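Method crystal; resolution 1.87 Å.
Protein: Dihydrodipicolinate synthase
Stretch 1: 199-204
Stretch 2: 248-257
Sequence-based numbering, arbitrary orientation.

Stretch 1, residues 199-204: GNGGLF
Stretch 2 (248-257) HLPLIRYEHQ

A glycine-rich turn can settle against a helix without a single direct hydrogen bond, provided shape and a well-placed water do the work; two stretches of dihydrodipicolinate synthase illustrate the principle. Residues 248-255 are helical, continuing a helix begun earlier and kinked where the N atoms of Pro-250 and Leu-251 lack bonds to the preceding turn. Residues 199-204 form no regular helix or strand. Their backbone turns through positive phi at Asn-200 (53/48), Gly-201 (64/7) and Gly-202 (77/15), tied by Gly-202 N to Gly-199 O (3.0 Å) and Leu-203 N to Asn-200 O (3.2 Å).

In register, Gly-201 CA lies 5.5 Å from His-256 CA, and Leu-203 CA 6.7 Å from Arg-253 CA. His-256, just leaving the helix at -80/50, points toward the turn; chi1 t and chi2 62° bring its ND1 to 3.9 Å from Gly-201 CA. Glycine suits this site doubly: its phi is positive, and an ideal CB on Gly-201 would sit 2.5 Å from His-256 ND1, a clash. Asn-200, chi1 t, starts sideways, but its amide ends near the imidazole edge.

Ile-252 also points toward the turn. Its chi1 m places Ile-252 CG2 3.2 Å from Gly-201 O and 4.1 Å from Gly-202 C, a methyl packed on bare backbone; chi2 t sets CD1. Leu-203, chi1 t and chi2 p, places CD2 3.9 Å from His-256 CD2, while its CD1 lies 4.3 Å from Arg-253 CB and 4.4 Å from Leu-249 CD1. Leu-249 adopts the same t, p rotamer. Arg-253 offers its CB, then leads away through p, p, t torsions, its NE bonding Pro-250 O at 2.7 Å.

One water supplies the polar link, donating to Gly-201 O (2.8 Å) and Ile-252 O (2.7 Å). Altogether 316 Å² is buried between the stretches.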

ATOM      1  N   GLY A 199      12.749 -12.735  14.960  1.00  8.70           N
ATOM      2  CA  GLY A 199      11.329 -13.005  15.016  1.00  9.03           C
ATOM      3  C   GLY A 199      10.774 -13.633  13.752  1.00  8.39           C
ATOM      4  O   GLY A 199      11.275 -14.653  13.277  1.00  8.02           O
ATOM      5  N   ASN A 200       9.743 -13.003  13.199  1.00  8.32           N
ATOM      6  CA  ASN A 200       9.062 -13.510  12.009  1.00  7.53           C
ATOM      7  C   ASN A 200       8.648 -14.958  12.241  1.00  9.74           C
ATOM      8  O   ASN A 200       8.885 -15.828  11.402  1.00  9.03           O
ATOM      9  CB  ASN A 200       9.948 -13.407  10.760  1.00  9.35           C
ATOM     10  CG  ASN A 200       9.180 -13.725   9.482  1.00  9.20           C
ATOM     11  OD1 ASN A 200       7.987 -13.455   9.391  1.00  9.96           O
ATOM     12  ND2 ASN A 200       9.862 -14.283   8.490  1.00  9.27           N
ATOM     13  N   GLY A 201       8.033 -15.199  13.399  1.00  9.32           N
ATOM     14  CA  GLY A 201       7.557 -16.523  13.758  1.00  9.57           C
ATOM     15  C   GLY A 201       8.607 -17.603  13.930  1.00 10.57           C
ATOM     16  O   GLY A 201       8.263 -18.769  14.110  1.00 11.12           O
ATOM     17  N   GLY A 202       9.881 -17.222  13.871  1.00  9.93           N
ATOM     18  CA  GLY A 202      10.957 -18.186  14.014  1.00 10.03           C
ATOM     19  C   GLY A 202      11.162 -19.004  12.751  1.00 10.18           C
ATOM     20  O   GLY A 202      11.837 -20.034  12.769  1.00  9.59           O
ATOM     21  N   LEU A 203      10.588 -18.537  11.647  1.00  9.66           N
ATOM     22  CA  LEU A 203      10.671 -19.241  10.375  1.00  9.47           C
ATOM     23  C   LEU A 203      12.101 -19.513   9.908  1.00  8.99           C
ATOM     24  O   LEU A 203      12.350 -20.516   9.243  1.00  9.38           O
ATOM     25  CB  LEU A 203       9.904 -18.456   9.304  1.00 11.47           C
ATOM     26  CG  LEU A 203       9.458 -19.196   8.041  1.00 13.92           C
ATOM     27  CD1 LEU A 203       8.436 -20.262   8.401  1.00 11.38           C
ATOM     28  CD2 LEU A 203       8.850 -18.197   7.061  1.00 13.11           C
ATOM     29  N   PHE A 204      13.039 -18.634  10.255  1.00  9.21           N
ATOM     30  CA  PHE A 204      14.434 -18.826   9.855  1.00  8.34           C
ATOM     31  C   PHE A 204      15.417 -18.875  11.023  1.00  6.90           C
ATOM     32  O   PHE A 204      16.618 -18.665  10.840  1.00  6.68           O
ATOM     33  CB  PHE A 204      14.870 -17.724   8.881  1.00  9.83           C
ATOM     34  CG  PHE A 204      14.378 -17.936   7.481  1.00 13.17           C
ATOM     35  CD1 PHE A 204      13.057 -17.655   7.141  1.00 11.96           C
ATOM     36  CD2 PHE A 204      15.218 -18.482   6.518  1.00 14.51           C
ATOM     37  CE1 PHE A 204      12.578 -17.920   5.864  1.00 15.22           C
ATOM     38  CE2 PHE A 204      14.751 -18.751   5.236  1.00 17.05           C
ATOM     39  CZ  PHE A 204      13.424 -18.468   4.909  1.00 16.47           C
ATOM     40  N   HIS A 248      10.055 -29.013  14.596  1.00 10.43           N
ATOM     41  CA  HIS A 248       9.084 -27.984  14.948  1.00 10.16           C
ATOM     42  C   HIS A 248       8.617 -27.136  13.772  1.00  8.91           C
ATOM     43  O   HIS A 248       7.578 -26.493  13.848  1.00  9.10           O
ATOM     44  CB  HIS A 248       9.668 -27.075  16.032  1.00 11.15           C
ATOM     45  CG  HIS A 248       9.628 -27.683  17.397  1.00 13.08           C
ATOM     46  ND1 HIS A 248       8.568 -27.498  18.260  1.00 12.31           N
ATOM     47  CD2 HIS A 248      10.469 -28.547  18.013  1.00 14.38           C
ATOM     48  CE1 HIS A 248       8.756 -28.225  19.346  1.00 12.68           C
ATOM     49  NE2 HIS A 248       9.902 -28.872  19.221  1.00 13.95           N
ATOM     50  N   LEU A 249       9.367 -27.147  12.679  1.00  8.94           N
ATOM     51  CA  LEU A 249       9.009 -26.320  11.531  1.00  8.32           C
ATOM     52  C   LEU A 249       7.571 -26.467  11.031  1.00  8.61           C
ATOM     53  O   LEU A 249       6.940 -25.474  10.663  1.00  6.85           O
ATOM     54  CB  LEU A 249       9.996 -26.560  10.384  1.00  8.33           C
ATOM     55  CG  LEU A 249       9.863 -25.595   9.203  1.00  9.08           C
ATOM     56  CD1 LEU A 249       9.963 -24.152   9.695  1.00 10.40           C
ATOM     57  CD2 LEU A 249      10.955 -25.893   8.182  1.00 10.28           C
ATOM     58  N   PRO A 250       7.031 -27.697  11.002  1.00  9.37           N
ATOM     59  CA  PRO A 250       5.650 -27.841  10.529  1.00  7.82           C
ATOM     60  C   PRO A 250       4.674 -27.002  11.353  1.00  7.91           C
ATOM     61  O   PRO A 250       3.790 -26.351  10.800  1.00  8.13           O
ATOM     62  CB  PRO A 250       5.396 -29.340  10.668  1.00  7.98           C
ATOM     63  CG  PRO A 250       6.740 -29.916  10.356  1.00  9.85           C
ATOM     64  CD  PRO A 250       7.662 -29.017  11.175  1.00  7.53           C
ATOM     65  N   LEU A 251       4.839 -27.011  12.674  1.00  7.61           N
ATOM     66  CA  LEU A 251       3.960 -26.240  13.551  1.00  7.25           C
ATOM     67  C   LEU A 251       4.352 -24.773  13.545  1.00  6.80           C
ATOM     68  O   LEU A 251       3.498 -23.895  13.624  1.00  6.16           O
ATOM     69  CB  LEU A 251       3.998 -26.792  14.979  1.00  9.44           C
ATOM     70  CG  LEU A 251       3.088 -26.097  15.995  1.00  9.46           C
ATOM     71  CD1 LEU A 251       1.640 -26.168  15.529  1.00 10.29           C
ATOM     72  CD2 LEU A 251       3.254 -26.762  17.361  1.00  9.16           C
ATOM     73  N   ILE A 252       5.649 -24.498  13.462  1.00  6.63           N
ATOM     74  CA  ILE A 252       6.110 -23.119  13.409  1.00  6.84           C
ATOM     75  C   ILE A 252       5.459 -22.432  12.208  1.00  7.82           C
ATOM     76  O   ILE A 252       4.941 -21.318  12.321  1.00  6.44           O
ATOM     77  CB  ILE A 252       7.651 -23.048  13.254  1.00  6.88           C
ATOM     78  CG1 ILE A 252       8.316 -23.429  14.578  1.00  7.34           C
ATOM     79  CG2 ILE A 252       8.073 -21.650  12.791  1.00  6.88           C
ATOM     80  CD1 ILE A 252       9.828 -23.572  14.501  1.00  7.64           C
ATOM     81  N   ARG A 253       5.472 -23.094  11.054  1.00  9.36           N
ATOM     82  CA  ARG A 253       4.882 -22.484   9.869  1.00 10.48           C
ATOM     83  C   ARG A 253       3.362 -22.407   9.926  1.00  9.72           C
ATOM     84  O   ARG A 253       2.773 -21.481   9.370  1.00  8.27           O
ATOM     85  CB  ARG A 253       5.342 -23.202   8.588  1.00 14.08           C
ATOM     86  CG  ARG A 253       4.918 -24.631   8.458  1.00 19.91           C
ATOM     87  CD  ARG A 253       3.522 -24.776   7.854  1.00 18.08           C
ATOM     88  NE  ARG A 253       2.980 -26.066   8.245  1.00 17.15           N
ATOM     89  CZ  ARG A 253       2.482 -26.974   7.415  1.00 17.54           C
ATOM     90  NH1 ARG A 253       2.439 -26.746   6.111  1.00 14.06           N
ATOM     91  NH2 ARG A 253       2.042 -28.124   7.905  1.00 16.11           N
ATOM     92  N   TYR A 254       2.722 -23.356  10.601  1.00  7.99           N
ATOM     93  CA  TYR A 254       1.261 -23.322  10.701  1.00 10.09           C
ATOM     94  C   TYR A 254       0.846 -22.113  11.540  1.00 10.65           C
ATOM     95  O   TYR A 254      -0.118 -21.419  11.212  1.00  9.12           O
ATOM     96  CB  TYR A 254       0.716 -24.604  11.346  1.00  9.89           C
ATOM     97  CG  TYR A 254      -0.769 -24.808  11.105  1.00 11.76           C
ATOM     98  CD1 TYR A 254      -1.222 -25.582  10.038  1.00 12.10           C
ATOM     99  CD2 TYR A 254      -1.722 -24.183  11.915  1.00 12.12           C
ATOM    100  CE1 TYR A 254      -2.590 -25.730   9.782  1.00 13.23           C
ATOM    101  CE2 TYR A 254      -3.085 -24.320  11.665  1.00 11.17           C
ATOM    102  CZ  TYR A 254      -3.514 -25.094  10.598  1.00 12.30           C
ATOM    103  OH  TYR A 254      -4.861 -25.219  10.340  1.00  9.51           O
ATOM    104  N   GLU A 255       1.585 -21.863  12.619  1.00 10.74           N
ATOM    105  CA  GLU A 255       1.299 -20.741  13.511  1.00 13.16           C
ATOM    106  C   GLU A 255       1.682 -19.413  12.859  1.00 15.12           C
ATOM    107  O   GLU A 255       1.177 -18.353  13.237  1.00 14.63           O
ATOM    108  CB  GLU A 255       2.075 -20.898  14.823  1.00 13.54           C
ATOM    109  CG  GLU A 255       1.645 -19.933  15.917  1.00 16.42           C
ATOM    110  CD  GLU A 255       2.605 -19.912  17.095  1.00 18.63           C
ATOM    111  OE1 GLU A 255       2.820 -20.970  17.713  1.00 17.96           O
ATOM    112  OE2 GLU A 255       3.143 -18.829  17.404  1.00 22.88           O
ATOM    113  N   HIS A 256       2.588 -19.486  11.889  1.00 16.35           N
ATOM    114  CA  HIS A 256       3.068 -18.311  11.167  1.00 20.26           C
ATOM    115  C   HIS A 256       2.086 -17.876  10.081  1.00 21.04           C
ATOM    116  O   HIS A 256       2.465 -17.685   8.929  1.00 25.99           O
ATOM    117  CB  HIS A 256       4.434 -18.618  10.541  1.00 21.62           C
ATOM    118  CG  HIS A 256       5.073 -17.448   9.860  1.00 24.60           C
ATOM    119  ND1 HIS A 256       5.430 -16.299  10.531  1.00 28.28           N
ATOM    120  CD2 HIS A 256       5.433 -17.255   8.568  1.00 26.97           C
ATOM    121  CE1 HIS A 256       5.983 -15.449   9.684  1.00 27.23           C
ATOM    122  NE2 HIS A 256       5.997 -16.004   8.486  1.00 25.63           N
ATOM    123  N   GLN A 257       0.819 -17.749  10.444  1.00 22.25           N
ATOM    124  CA  GLN A 257      -0.204 -17.306   9.505  1.00 22.13           C
ATOM    125  C   GLN A 257      -0.861 -16.073  10.104  1.00 23.03           C
ATOM    126  O   GLN A 257      -1.240 -16.079  11.271  1.00 21.07           O
ATOM    127  CB  GLN A 257      -1.259 -18.395   9.294  1.00 21.59           C
ATOM    128  CG  GLN A 257      -0.827 -19.529   8.394  1.00 22.74           C
ATOM    129  CD  GLN A 257      -1.920 -20.568   8.224  1.00 24.34           C
ATOM    130  OE1 GLN A 257      -2.225 -21.323   9.149  1.00 23.71           O
ATOM    131  NE2 GLN A 257      -2.524 -20.602   7.042  1.00 20.50           N
TER
HETATM  132  O   HOH W   1       5.551 -19.308  14.079  1.00  9.82           O